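Local coordinates for protein phenolpthiocerol synthesis type-I polyketide synthase ppsA (Mycobacterium bovis, PDB 7AKC) that probably takes part in making the lipid core of phthiocerols and phenolphthiocerols, this part being its acyltransferase domain, which in such synthases selects and loads extender units, at residues A[107-112]-A[275-280]; A[268-273]-A[295-300]. All blocks are in the same frame, centred on the assembly; numbering follows the deposited sequence.

Interaction 1: residues A[107-112]-A[275-280]. With NA (sodium ion), chain C.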
loop_
_atom_site.group_PDB
_atom_site.type_symbol
_atom_site.label_atom_id
_atom_site.label_comp_id
_atom_site.label_asym_id
_atom_site.label_seq_id
_atom_site.Cartn_x
_atom_site.Cartn_y
_atom_site.Cartn_z
ATOM N N LEU A 107 14.538 7.173 2.825
ATOM C CA LEU A 107 13.850 5.915 2.983
ATOM C C LEU A 107 12.523 6.008 2.236
ATOM O O LEU A 107 11.938 7.092 2.099
ATOM C CB LEU A 107 13.561 5.706 4.472
ATOM C CG LEU A 107 13.033 4.344 4.862
ATOM C CD1 LEU A 107 14.152 3.446 5.322
ATOM C CD2 LEU A 107 11.997 4.465 5.972
ATOM N N VAL A 108 12.091 4.886 1.690
ATOM C CA VAL A 108 10.787 4.838 1.025
ATOM C C VAL A 108 9.909 3.752 1.631
ATOM O O VAL A 108 10.404 2.732 2.095
ATOM C CB VAL A 108 10.896 4.730 -0.521
ATOM C CG1 VAL A 108 11.660 5.914 -1.111
ATOM C CG2 VAL A 108 11.519 3.414 -0.936
ATOM N N ILE A 109 8.573 3.970 1.614
ATOM C CA ILE A 109 7.603 2.988 2.066
ATOM C C ILE A 109 6.504 2.984 1.039
ATOM O O ILE A 109 5.959 4.022 0.705
ATOM C CB ILE A 109 7.057 3.308 3.477
ATOM C CG1 ILE A 109 8.194 3.231 4.536
ATOM C CG2 ILE A 109 5.928 2.363 3.821
ATOM C CD1 ILE A 109 7.800 3.659 5.953
ATOM N N GLY A 110 6.217 1.821 0.506
ATOM C CA GLY A 110 5.149 1.654 -0.473
ATOM C C GLY A 110 4.009 0.911 0.197
ATOM O O GLY A 110 4.225 -0.126 0.818
ATOM N N HIS A 111 2.791 1.424 0.043
ATOM C CA HIS A 111 1.539 0.903 0.580
ATOM C C HIS A 111 0.822 0.150 -0.545
ATOM O O HIS A 111 0.580 0.712 -1.622
ATOM C CB HIS A 111 0.715 2.098 1.055
ATOM C CG HIS A 111 -0.704 1.834 1.423
ATOM N ND1 HIS A 111 -1.703 1.757 0.444
ATOM C CD2 HIS A 111 -1.287 1.792 2.644
ATOM C CE1 HIS A 111 -2.843 1.607 1.110
ATOM N NE2 HIS A 111 -2.638 1.605 2.434
ATOM N N SER A 112 0.499 -1.139 -0.310
ATOM C CA SER A 112 -0.216 -1.961 -1.265
ATOM C C SER A 112 0.478 -1.950 -2.666
ATOM O O SER A 112 1.697 -2.099 -2.742
ATOM C CB SER A 112 -1.702 -1.550 -1.289
ATOM O OG SER A 112 -2.473 -2.285 -2.236
ATOM N N ALA A 275 5.715 2.764 11.835
ATOM C CA ALA A 275 6.203 2.716 13.215
ATOM C C ALA A 275 7.696 2.417 13.259
ATOM O O ALA A 275 8.432 2.992 14.066
ATOM C CB ALA A 275 5.448 1.650 13.999
ATOM N N SER A 276 8.157 1.518 12.375
ATOM C CA SER A 276 9.597 1.167 12.353
ATOM C C SER A 276 10.394 2.378 11.891
ATOM O O SER A 276 11.445 2.702 12.455
ATOM C CB SER A 276 9.837 0.008 11.398
ATOM O OG SER A 276 11.221 -0.296 11.304
ATOM N N ALA A 277 9.920 3.048 10.838
ATOM C CA ALA A 277 10.607 4.254 10.335
ATOM C C ALA A 277 10.663 5.330 11.428
ATOM O O ALA A 277 11.728 5.903 11.689
ATOM C CB ALA A 277 9.859 4.782 9.095
ATOM N N GLY A 278 9.561 5.524 12.149
ATOM C CA GLY A 278 9.511 6.535 13.210
ATOM C C GLY A 278 10.349 6.190 14.440
ATOM O O GLY A 278 10.753 7.086 15.201
ATOM N N SER A 279 10.661 4.903 14.621
ATOM C CA SER A 279 11.401 4.381 15.761
ATOM C C SER A 279 12.902 4.689 15.631
ATOM O O SER A 279 13.401 4.669 14.515
ATOM C CB SER A 279 11.264 2.860 15.794
ATOM O OG SER A 279 12.130 2.288 16.772
ATOM N N GLY A 280 13.615 4.892 16.740
ATOM C CA GLY A 280 15.074 5.051 16.658
ATOM C C GLY A 280 15.782 3.795 16.155
ATOM O O GLY A 280 16.944 3.854 15.750
HETATM NA NA NA C . 13.568 3.505 12.485
HETATM O O HOH W 1 13.777 2.598 10.205
#
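Leu107 and Ile109 meet Ala277 where the parallel beta-sheet of the acyltransferase domain packs against the last turn of helix 270-278. The tight part is a group of three methyls. Ala277 CB faces the strand and rests against two side-chain ends at once. Leu107 CD2 lies 3.8 Å from Ala277 CB. Ile109 CD1 comes from the same strand, beside it, 3.9 Å from Ala277 CB. The two strand methyls lie close to each other as well, with Leu107 CD2 4.3 Å from Ile109 CD1. Ile109 reaches toward the helix with an extended chain: CD1 is anti to CA (chi2 174°), which brings its end to the helix. Leu107 and Ile109 share one face of the strand; Val108 points to the opposite face and touches Ala118 and Val121 of helix 115-121. Ile242 of the next strand also packs on Leu107 and Ala277.

The looser side is the end of the helix. Ser276 and Ser279 are partly exposed, Gly280 is exposed, and none of them touches the strand. Here the backbone holds a sodium ion. Ser276 O binds it at 2.3 Å and Ser279 O at 2.4 Å. A water lies 2.5 Å from the sodium ion, and the carbonyl oxygens of Ala281 and Gly283 complete the site. Ser279 N also bonds to Ser276 O at 3.2 Å, so that one carbonyl serves both the turn and the ion.

Past the strand the chain continues through His111 to Ser112, in a sequence that fits a GxSxG nucleophile elbow; Ser112 OG is hydrogen-bonded to His214 NE2. The chemistry divides cleanly: strand and helix meet through methyls alone, without a hydrogen bond, while the sodium ion gathers the partial negative charge of carbonyl oxygens at and just past the helix end, probably holding that turn in shape.

Interaction 2: residues A[268-273]-A[295-300]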
loop_
_atom_site.group_PDB
_atom_site.type_symbol
_atom_site.label_atom_id
_atom_site.label_comp_id
_atom_site.label_asym_id
_atom_site.label_seq_id
_atom_site.Cartn_x
_atom_site.Cartn_y
_atom_site.Cartn_z
ATOM N N VAL A 268 -1.314 -5.654 3.987
ATOM C CA VAL A 268 -0.374 -4.515 3.830
ATOM C C VAL A 268 0.006 -4.051 5.244
ATOM O O VAL A 268 -0.864 -3.537 5.978
ATOM C CB VAL A 268 -1.065 -3.366 3.093
ATOM C CG1 VAL A 268 -0.126 -2.152 3.018
ATOM C CG2 VAL A 268 -1.547 -3.802 1.701
ATOM N N HIS A 269 1.264 -4.278 5.641
ATOM C CA HIS A 269 1.747 -3.980 6.999
ATOM C C HIS A 269 2.176 -2.524 7.102
ATOM O O HIS A 269 3.340 -2.219 7.337
ATOM C CB HIS A 269 2.876 -4.998 7.389
ATOM C CG HIS A 269 2.406 -6.425 7.356
ATOM N ND1 HIS A 269 2.386 -7.171 6.180
ATOM C CD2 HIS A 269 1.814 -7.154 8.342
ATOM C CE1 HIS A 269 1.844 -8.345 6.501
ATOM N NE2 HIS A 269 1.520 -8.394 7.798
ATOM N N PHE A 270 1.245 -1.608 6.803
ATOM C CA PHE A 270 1.550 -0.179 6.718
ATOM C C PHE A 270 1.865 0.423 8.050
ATOM O O PHE A 270 2.921 1.056 8.220
ATOM C CB PHE A 270 0.372 0.547 6.042
ATOM C CG PHE A 270 0.660 2.006 5.784
ATOM C CD1 PHE A 270 1.651 2.390 4.884
ATOM C CD2 PHE A 270 -0.049 2.993 6.442
ATOM C CE1 PHE A 270 1.919 3.727 4.644
ATOM C CE2 PHE A 270 0.269 4.336 6.259
ATOM C CZ PHE A 270 1.245 4.704 5.347
ATOM N N GLN A 271 0.961 0.220 9.061
ATOM C CA GLN A 271 1.260 0.730 10.399
ATOM C C GLN A 271 2.663 0.270 10.917
ATOM O O GLN A 271 3.436 1.053 11.455
ATOM C CB GLN A 271 0.171 0.207 11.334
ATOM C CG GLN A 271 0.483 0.526 12.796
ATOM C CD GLN A 271 -0.503 -0.116 13.724
ATOM O OE1 GLN A 271 -1.662 -0.333 13.391
ATOM N NE2 GLN A 271 -0.029 -0.446 14.923
ATOM N N GLN A 272 2.971 -1.001 10.715
ATOM C CA GLN A 272 4.220 -1.584 11.189
ATOM C C GLN A 272 5.408 -0.952 10.497
ATOM O O GLN A 272 6.406 -0.689 11.163
ATOM C CB GLN A 272 4.228 -3.118 10.960
ATOM C CG GLN A 272 3.124 -3.909 11.713
ATOM C CD GLN A 272 1.798 -3.990 10.971
ATOM O OE1 GLN A 272 1.532 -3.295 9.996
ATOM N NE2 GLN A 272 0.949 -4.897 11.416
ATOM N N ALA A 273 5.323 -0.698 9.165
ATOM C CA ALA A 273 6.439 -0.059 8.463
ATOM C C ALA A 273 6.620 1.400 8.917
ATOM O O ALA A 273 7.734 1.831 9.182
ATOM C CB ALA A 273 6.215 -0.119 6.945
ATOM N N PRO A 295 -3.636 13.762 -0.683
ATOM C CA PRO A 295 -3.236 13.019 0.531
ATOM C C PRO A 295 -4.337 12.177 1.168
ATOM O O PRO A 295 -5.372 12.697 1.560
ATOM C CB PRO A 295 -2.759 14.128 1.475
ATOM C CG PRO A 295 -3.530 15.325 1.043
ATOM C CD PRO A 295 -3.667 15.215 -0.448
ATOM N N LEU A 296 -4.143 10.874 1.210
ATOM C CA LEU A 296 -5.114 9.946 1.782
ATOM C C LEU A 296 -4.566 9.144 2.975
ATOM O O LEU A 296 -5.347 8.634 3.771
ATOM C CB LEU A 296 -5.593 8.978 0.702
ATOM C CG LEU A 296 -6.385 9.639 -0.417
ATOM C CD1 LEU A 296 -6.577 8.698 -1.590
ATOM C CD2 LEU A 296 -7.698 10.213 0.101
ATOM N N LEU A 297 -3.245 9.047 3.094
ATOM C CA LEU A 297 -2.597 8.293 4.169
ATOM C C LEU A 297 -2.026 9.186 5.272
ATOM O O LEU A 297 -1.483 8.639 6.235
ATOM C CB LEU A 297 -1.475 7.413 3.576
ATOM C CG LEU A 297 -1.902 6.404 2.479
ATOM C CD1 LEU A 297 -0.695 5.717 1.853
ATOM C CD2 LEU A 297 -2.854 5.369 3.018
ATOM N N THR A 298 -2.120 10.541 5.145
ATOM C CA THR A 298 -1.467 11.392 6.142
ATOM C C THR A 298 -1.987 11.188 7.561
ATOM O O THR A 298 -1.155 11.088 8.468
ATOM C CB THR A 298 -1.450 12.853 5.728
ATOM O OG1 THR A 298 -2.784 13.355 5.596
ATOM C CG2 THR A 298 -0.673 13.036 4.457
ATOM N N GLN A 299 -3.307 11.066 7.763
ATOM C CA GLN A 299 -3.811 10.856 9.126
ATOM C C GLN A 299 -3.423 9.473 9.656
ATOM O O GLN A 299 -3.076 9.370 10.831
ATOM C CB GLN A 299 -5.307 11.156 9.288
ATOM C CG GLN A 299 -5.717 11.271 10.766
ATOM C CD GLN A 299 -5.157 12.501 11.475
ATOM O OE1 GLN A 299 -5.331 13.651 11.026
ATOM N NE2 GLN A 299 -4.525 12.297 12.627
ATOM N N ALA A 300 -3.361 8.439 8.796
ATOM C CA ALA A 300 -2.903 7.107 9.228
ATOM C C ALA A 300 -1.467 7.154 9.706
ATOM O O ALA A 300 -1.110 6.465 10.670
ATOM C CB ALA A 300 -3.010 6.105 8.088
#
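A hydrophobic seam beside the probable nucleophile elbow of the acyltransferase fold joins Phe270 to Leu297 and Ala300. It lies between the starts of two helices, 270-278 and 298-308. His269 is the N-cap residue of the first, and Phe270 opens its first turn. The Phe270 ring leaves this turn with CG anti to the backbone N (chi1 -174°) and points at the other segment. Its far end does the touching. Leu297 CD1 comes within 4.1 Å of Phe270 CZ, approaching the ring obliquely. Ala300, one turn further on, meets the ring at its edge and close to its plane. Ile301 of the same helix adds to this packing. All three residues that touch are buried, and no hydrogen bond joins the two segments.

The backbone leading into helix 298-308 is held by Glu290, at the end of strand 287-290. Its carboxylate accepts Leu296 N on OE2 and Leu297 N on OE1. These two bonds probably steady the backbone that carries the Leu297 side chain. On the Ala300 side, the closest pair is Phe270 CE2 and Ala300 CB, 4.2 Å apart.

Overall arrangement
The centres of interactions 1 and 2 lie about 9 Å apart, and both use helix 270-278. Its first turn serves interaction 2 and its last turn interaction 1. Along the chain the segments alternate: 107-112, 268-273, 275-280, 295-300. The two contacts touch each other. His111 meets the Phe270 ring edge-to-face, with His111 CD2 3.7 Å from Phe270 CG. Leu297 CD2 lies 3.8 Å from His111 NE2, and Val268 CG1 lies 3.5 Å from Ser112 N. One helix thus packs against both strand 107-110 of the parallel sheet and helix 298-308, and its start borders the probable nucleophile elbow of the acyltransferase domain.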